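Local coordinates for phenol hydroxylase component phO (PDB 3U52), which probably forms the small subunit of the oxygenase (hydroxylase) component of the multicomponent phenol hydroxylase, whose active site lies in a larger subunit, at residues Glu18-Trp30 against Cys37-Thr49. Numbering follows the deposited sequence.
Sequences ENFHGMQLLYVYW and CAPFALLVQPGMT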
loop_
_atom_site.group_PDB
_atom_site.type_symbol
_atom_site.label_atom_id
_atom_site.label_comp_id
_atom_site.label_asym_id
_atom_site.label_seq_id
_atom_site.Cartn_x
_atom_site.Cartn_y
_atom_site.Cartn_z
ATOM N N GLU E 18 -36.427 -21.812 40.686
ATOM C CA GLU E 18 -37.680 -21.446 39.995
ATOM C C GLU E 18 -37.527 -21.354 38.484
ATOM O O GLU E 18 -38.505 -21.511 37.783
ATOM C CB GLU E 18 -38.237 -20.121 40.540
ATOM C CG GLU E 18 -38.537 -20.120 42.046
ATOM C CD GLU E 18 -37.302 -19.890 42.941
ATOM O OE1 GLU E 18 -36.184 -20.351 42.599
ATOM O OE2 GLU E 18 -37.456 -19.268 44.018
ATOM N N ASN E 19 -36.313 -21.099 37.973
ATOM C CA ASN E 19 -36.115 -20.913 36.524
ATOM C C ASN E 19 -35.919 -22.201 35.748
ATOM O O ASN E 19 -35.660 -22.193 34.541
ATOM C CB ASN E 19 -34.987 -19.913 36.255
ATOM C CG ASN E 19 -35.314 -18.510 36.742
ATOM O OD1 ASN E 19 -36.472 -18.157 36.949
ATOM N ND2 ASN E 19 -34.292 -17.705 36.944
ATOM N N PHE E 20 -36.065 -23.325 36.429
ATOM C CA PHE E 20 -35.723 -24.607 35.806
ATOM C C PHE E 20 -36.893 -25.580 35.501
ATOM O O PHE E 20 -36.681 -26.767 35.232
ATOM C CB PHE E 20 -34.519 -25.246 36.551
ATOM C CG PHE E 20 -33.220 -24.461 36.378
ATOM C CD1 PHE E 20 -32.373 -24.735 35.314
ATOM C CD2 PHE E 20 -32.889 -23.418 37.247
ATOM C CE1 PHE E 20 -31.176 -24.032 35.165
ATOM C CE2 PHE E 20 -31.678 -22.687 37.094
ATOM C CZ PHE E 20 -30.847 -23.001 36.027
ATOM N N HIS E 21 -38.107 -25.023 35.430
ATOM C CA HIS E 21 -39.314 -25.734 34.958
ATOM C C HIS E 21 -39.600 -27.077 35.700
ATOM O O HIS E 21 -39.984 -28.092 35.093
ATOM C CB HIS E 21 -39.400 -25.822 33.396
ATOM C CG HIS E 21 -38.106 -26.171 32.710
ATOM N ND1 HIS E 21 -37.811 -27.452 32.267
ATOM C CD2 HIS E 21 -37.034 -25.400 32.375
ATOM C CE1 HIS E 21 -36.616 -27.453 31.695
ATOM N NE2 HIS E 21 -36.119 -26.224 31.758
ATOM N N GLY E 22 -39.381 -27.053 37.017
ATOM C CA GLY E 22 -39.627 -28.207 37.877
ATOM C C GLY E 22 -38.380 -29.010 38.180
ATOM O O GLY E 22 -38.371 -29.794 39.139
ATOM N N MET E 23 -37.339 -28.831 37.364
ATOM C CA MET E 23 -36.095 -29.580 37.532
ATOM C C MET E 23 -35.111 -28.858 38.434
ATOM O O MET E 23 -35.403 -27.788 38.973
ATOM C CB MET E 23 -35.466 -29.840 36.179
ATOM C CG MET E 23 -36.472 -30.143 35.123
ATOM S SD MET E 23 -36.407 -31.893 34.791
ATOM C CE MET E 23 -36.348 -31.815 33.000
ATOM N N GLN E 24 -33.942 -29.454 38.614
ATOM C CA GLN E 24 -32.906 -28.796 39.349
ATOM C C GLN E 24 -31.569 -29.141 38.682
ATOM O O GLN E 24 -31.432 -30.195 38.047
ATOM C CB GLN E 24 -32.938 -29.209 40.848
ATOM C CG GLN E 24 -32.431 -30.631 41.131
ATOM C CD GLN E 24 -32.789 -31.087 42.550
ATOM O OE1 GLN E 24 -33.654 -30.499 43.192
ATOM N NE2 GLN E 24 -32.124 -32.116 43.037
ATOM N N LEU E 25 -30.600 -28.244 38.822
ATOM C CA LEU E 25 -29.190 -28.507 38.401
ATOM C C LEU E 25 -28.485 -29.401 39.412
ATOM O O LEU E 25 -28.615 -29.225 40.622
ATOM C CB LEU E 25 -28.396 -27.182 38.286
ATOM C CG LEU E 25 -28.766 -26.310 37.065
ATOM C CD1 LEU E 25 -28.138 -24.943 37.217
ATOM C CD2 LEU E 25 -28.419 -27.001 35.729
ATOM N N LEU E 26 -27.715 -30.341 38.891
ATOM C CA LEU E 26 -26.862 -31.186 39.704
ATOM C C LEU E 26 -25.511 -31.330 38.988
ATOM O O LEU E 26 -25.449 -31.579 37.770
ATOM C CB LEU E 26 -27.506 -32.572 39.881
ATOM C CG LEU E 26 -26.675 -33.661 40.571
ATOM C CD1 LEU E 26 -26.326 -33.315 42.003
ATOM C CD2 LEU E 26 -27.438 -35.002 40.527
ATOM N N TYR E 27 -24.436 -31.254 39.754
ATOM C CA TYR E 27 -23.106 -31.423 39.177
ATOM C C TYR E 27 -22.501 -32.673 39.706
ATOM O O TYR E 27 -22.632 -32.945 40.888
ATOM C CB TYR E 27 -22.189 -30.248 39.588
ATOM C CG TYR E 27 -22.697 -28.878 39.199
ATOM C CD1 TYR E 27 -22.752 -28.479 37.855
ATOM C CD2 TYR E 27 -23.126 -27.986 40.167
ATOM C CE1 TYR E 27 -23.233 -27.210 37.503
ATOM C CE2 TYR E 27 -23.628 -26.730 39.823
ATOM C CZ TYR E 27 -23.681 -26.351 38.497
ATOM O OH TYR E 27 -24.152 -25.070 38.185
ATOM N N VAL E 28 -21.806 -33.426 38.873
ATOM C CA VAL E 28 -21.157 -34.614 39.367
ATOM C C VAL E 28 -19.680 -34.627 38.987
ATOM O O VAL E 28 -19.335 -34.501 37.803
ATOM C CB VAL E 28 -21.845 -35.907 38.836
ATOM C CG1 VAL E 28 -21.102 -37.189 39.398
ATOM C CG2 VAL E 28 -23.405 -35.924 39.162
ATOM N N TYR E 29 -18.814 -34.793 39.994
ATOM C CA TYR E 29 -17.363 -34.934 39.790
ATOM C C TYR E 29 -16.847 -36.356 40.090
ATOM O O TYR E 29 -17.022 -36.863 41.197
ATOM C CB TYR E 29 -16.660 -33.895 40.634
ATOM C CG TYR E 29 -15.145 -33.872 40.645
ATOM C CD1 TYR E 29 -14.465 -33.490 41.808
ATOM C CD2 TYR E 29 -14.390 -34.199 39.518
ATOM C CE1 TYR E 29 -13.058 -33.444 41.846
ATOM C CE2 TYR E 29 -12.980 -34.174 39.552
ATOM C CZ TYR E 29 -12.326 -33.798 40.702
ATOM O OH TYR E 29 -10.943 -33.763 40.741
ATOM N N TRP E 30 -16.179 -36.957 39.087
ATOM C CA TRP E 30 -15.560 -38.283 39.174
ATOM C C TRP E 30 -14.029 -38.092 39.187
ATOM O O TRP E 30 -13.422 -37.966 38.143
ATOM C CB TRP E 30 -15.970 -39.129 37.967
ATOM C CG TRP E 30 -15.539 -40.581 38.029
ATOM C CD1 TRP E 30 -15.194 -41.287 39.142
ATOM C CD2 TRP E 30 -15.491 -41.504 36.944
ATOM N NE1 TRP E 30 -14.913 -42.589 38.812
ATOM C CE2 TRP E 30 -15.124 -42.762 37.477
ATOM C CE3 TRP E 30 -15.762 -41.405 35.569
ATOM C CZ2 TRP E 30 -15.001 -43.921 36.678
ATOM C CZ3 TRP E 30 -15.611 -42.544 34.774
ATOM C CH2 TRP E 30 -15.224 -43.783 35.320
ATOM N N CYS E 37 -13.193 -33.231 30.823
ATOM C CA CYS E 37 -12.397 -32.129 31.341
ATOM C C CYS E 37 -12.928 -31.468 32.606
ATOM O O CYS E 37 -12.131 -30.966 33.397
ATOM C CB CYS E 37 -12.245 -31.071 30.265
ATOM S SG CYS E 37 -13.829 -30.280 29.836
ATOM N N ALA E 38 -14.268 -31.470 32.805
ATOM C CA ALA E 38 -14.906 -30.765 33.920
ATOM C C ALA E 38 -16.026 -31.634 34.533
ATOM O O ALA E 38 -16.506 -32.591 33.891
ATOM C CB ALA E 38 -15.499 -29.426 33.401
ATOM N N PRO E 39 -16.464 -31.297 35.759
ATOM C CA PRO E 39 -17.644 -31.916 36.299
ATOM C C PRO E 39 -18.820 -31.763 35.359
ATOM O O PRO E 39 -18.952 -30.737 34.688
ATOM C CB PRO E 39 -17.889 -31.126 37.598
ATOM C CG PRO E 39 -16.528 -30.672 38.019
ATOM C CD PRO E 39 -15.885 -30.326 36.702
ATOM N N PHE E 40 -19.651 -32.790 35.298
ATOM C CA PHE E 40 -20.870 -32.755 34.489
ATOM C C PHE E 40 -21.870 -31.826 35.105
ATOM O O PHE E 40 -22.012 -31.803 36.321
ATOM C CB PHE E 40 -21.480 -34.131 34.425
ATOM C CG PHE E 40 -20.599 -35.173 33.794
ATOM C CD1 PHE E 40 -20.079 -35.004 32.510
ATOM C CD2 PHE E 40 -20.348 -36.360 34.467
ATOM C CE1 PHE E 40 -19.306 -35.991 31.914
ATOM C CE2 PHE E 40 -19.563 -37.367 33.873
ATOM C CZ PHE E 40 -19.041 -37.165 32.600
ATOM N N ALA E 41 -22.578 -31.080 34.275
ATOM C CA ALA E 41 -23.721 -30.273 34.720
ATOM C C ALA E 41 -24.959 -30.952 34.192
ATOM O O ALA E 41 -25.146 -31.081 32.974
ATOM C CB ALA E 41 -23.642 -28.851 34.198
ATOM N N LEU E 42 -25.787 -31.433 35.108
ATOM C CA LEU E 42 -26.980 -32.189 34.735
ATOM C C LEU E 42 -28.289 -31.456 35.150
ATOM O O LEU E 42 -28.299 -30.679 36.129
ATOM C CB LEU E 42 -26.909 -33.575 35.382
ATOM C CG LEU E 42 -25.553 -34.287 35.264
ATOM C CD1 LEU E 42 -25.478 -35.360 36.359
ATOM C CD2 LEU E 42 -25.402 -34.923 33.898
ATOM N N LEU E 43 -29.364 -31.692 34.383
ATOM C CA LEU E 43 -30.707 -31.235 34.706
ATOM C C LEU E 43 -31.506 -32.501 34.954
ATOM O O LEU E 43 -31.621 -33.381 34.085
ATOM C CB LEU E 43 -31.342 -30.464 33.549
ATOM C CG LEU E 43 -32.590 -29.671 33.998
ATOM C CD1 LEU E 43 -32.199 -28.471 34.843
ATOM C CD2 LEU E 43 -33.464 -29.234 32.843
ATOM N N VAL E 44 -32.103 -32.533 36.136
ATOM C CA VAL E 44 -32.520 -33.755 36.807
ATOM C C VAL E 44 -33.882 -33.491 37.499
ATOM O O VAL E 44 -34.166 -32.350 37.914
ATOM C CB VAL E 44 -31.357 -34.066 37.793
ATOM C CG1 VAL E 44 -31.664 -33.859 39.256
ATOM C CG2 VAL E 44 -30.554 -35.251 37.427
ATOM N N GLN E 45 -34.720 -34.528 37.595
ATOM C CA GLN E 45 -36.020 -34.406 38.296
ATOM C C GLN E 45 -35.760 -34.668 39.776
ATOM O O GLN E 45 -35.305 -35.753 40.124
ATOM C CB GLN E 45 -37.079 -35.395 37.743
ATOM C CG GLN E 45 -36.896 -35.904 36.253
ATOM C CD GLN E 45 -37.648 -35.085 35.169
ATOM O OE1 GLN E 45 -38.533 -34.262 35.479
ATOM N NE2 GLN E 45 -37.286 -35.314 33.878
ATOM N N PRO E 46 -36.053 -33.694 40.659
ATOM C CA PRO E 46 -35.823 -33.872 42.105
ATOM C C PRO E 46 -36.530 -35.136 42.684
ATOM O O PRO E 46 -36.132 -35.666 43.728
ATOM C CB PRO E 46 -36.382 -32.586 42.715
ATOM C CG PRO E 46 -37.152 -31.893 41.614
ATOM C CD PRO E 46 -36.648 -32.381 40.337
ATOM N N GLY E 47 -37.533 -35.638 41.975
ATOM C CA GLY E 47 -38.210 -36.856 42.383
ATOM C C GLY E 47 -37.566 -38.173 41.956
ATOM O O GLY E 47 -37.940 -39.236 42.484
ATOM N N MET E 48 -36.599 -38.140 41.033
ATOM C CA MET E 48 -36.021 -39.404 40.567
ATOM C C MET E 48 -35.221 -40.031 41.708
ATOM O O MET E 48 -34.783 -39.331 42.607
ATOM C CB MET E 48 -35.171 -39.216 39.312
ATOM C CG MET E 48 -33.755 -38.687 39.571
ATOM S SD MET E 48 -32.806 -38.309 38.061
ATOM C CE MET E 48 -32.787 -39.833 37.163
ATOM N N THR E 49 -35.075 -41.345 41.689
ATOM C CA THR E 49 -34.376 -42.029 42.787
ATOM C C THR E 49 -32.867 -41.925 42.557
ATOM O O THR E 49 -32.415 -41.757 41.433
ATOM C CB THR E 49 -34.765 -43.531 42.872
ATOM O OG1 THR E 49 -34.432 -44.188 41.645
ATOM C CG2 THR E 49 -36.266 -43.714 43.112
#
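Val28 and Leu42 mark the tightly packed side of this antiparallel beta hairpin, where Val28 CG2 lies 3.5 Å from Leu42 CD1. CG2 is the valine branch anti to the carbonyl carbon (chi1 180° for CG1), and the leucine crosses it obliquely. Gln24, Leu26, Phe40 and Val44 share this buried face, which helix 50-62 covers through Leu58, Thr62 and Ile57. Gln24 slides past Pro46, OE1 3.5 Å from Pro46 CB, while NE2 is hydrogen-bonded to Ile98 O.

The backbone ladder consists of three reciprocal pairs, Gln24-Val44, Leu26-Leu42 and Val28-Phe40. Leu42 N to Leu26 O is the shortest of these bonds at 2.7 Å. Strand 40-44 is outermost within this chain; strand 24-29 also hydrogen-bonds strand 102-107 through Tyr27 and Tyr29. On the other face, the Tyr27 ring turns its edge to Ala41, with CE1 3.7 Å from Ala41 CB. A chain of another protein packs on Leu25 and Tyr27, and one of its aromatic side chains hydrogen-bonds Ala41 O at the outer strand edge.

The turn end is more solvent-exposed at His21, Gly22 and Gln45, yet Leu43 and Met23 remain well packed. Leu43, its CG anti to the backbone N (chi1 -165°), sends CD1 to Phe20 CD1 (3.8 Å) and CD2 to His21 CE1 (3.8 Å); His21 NE2 is hydrogen-bonded to the other protein's backbone. Met23 SD makes a van der Waals contact with Gln45 OE1 (3.3 Å).

Backbone hydrogen bonds thus set the register, while apolar contacts seal one face against the helix; same-chain residues such as Met103 and the partner protein share the opposite face.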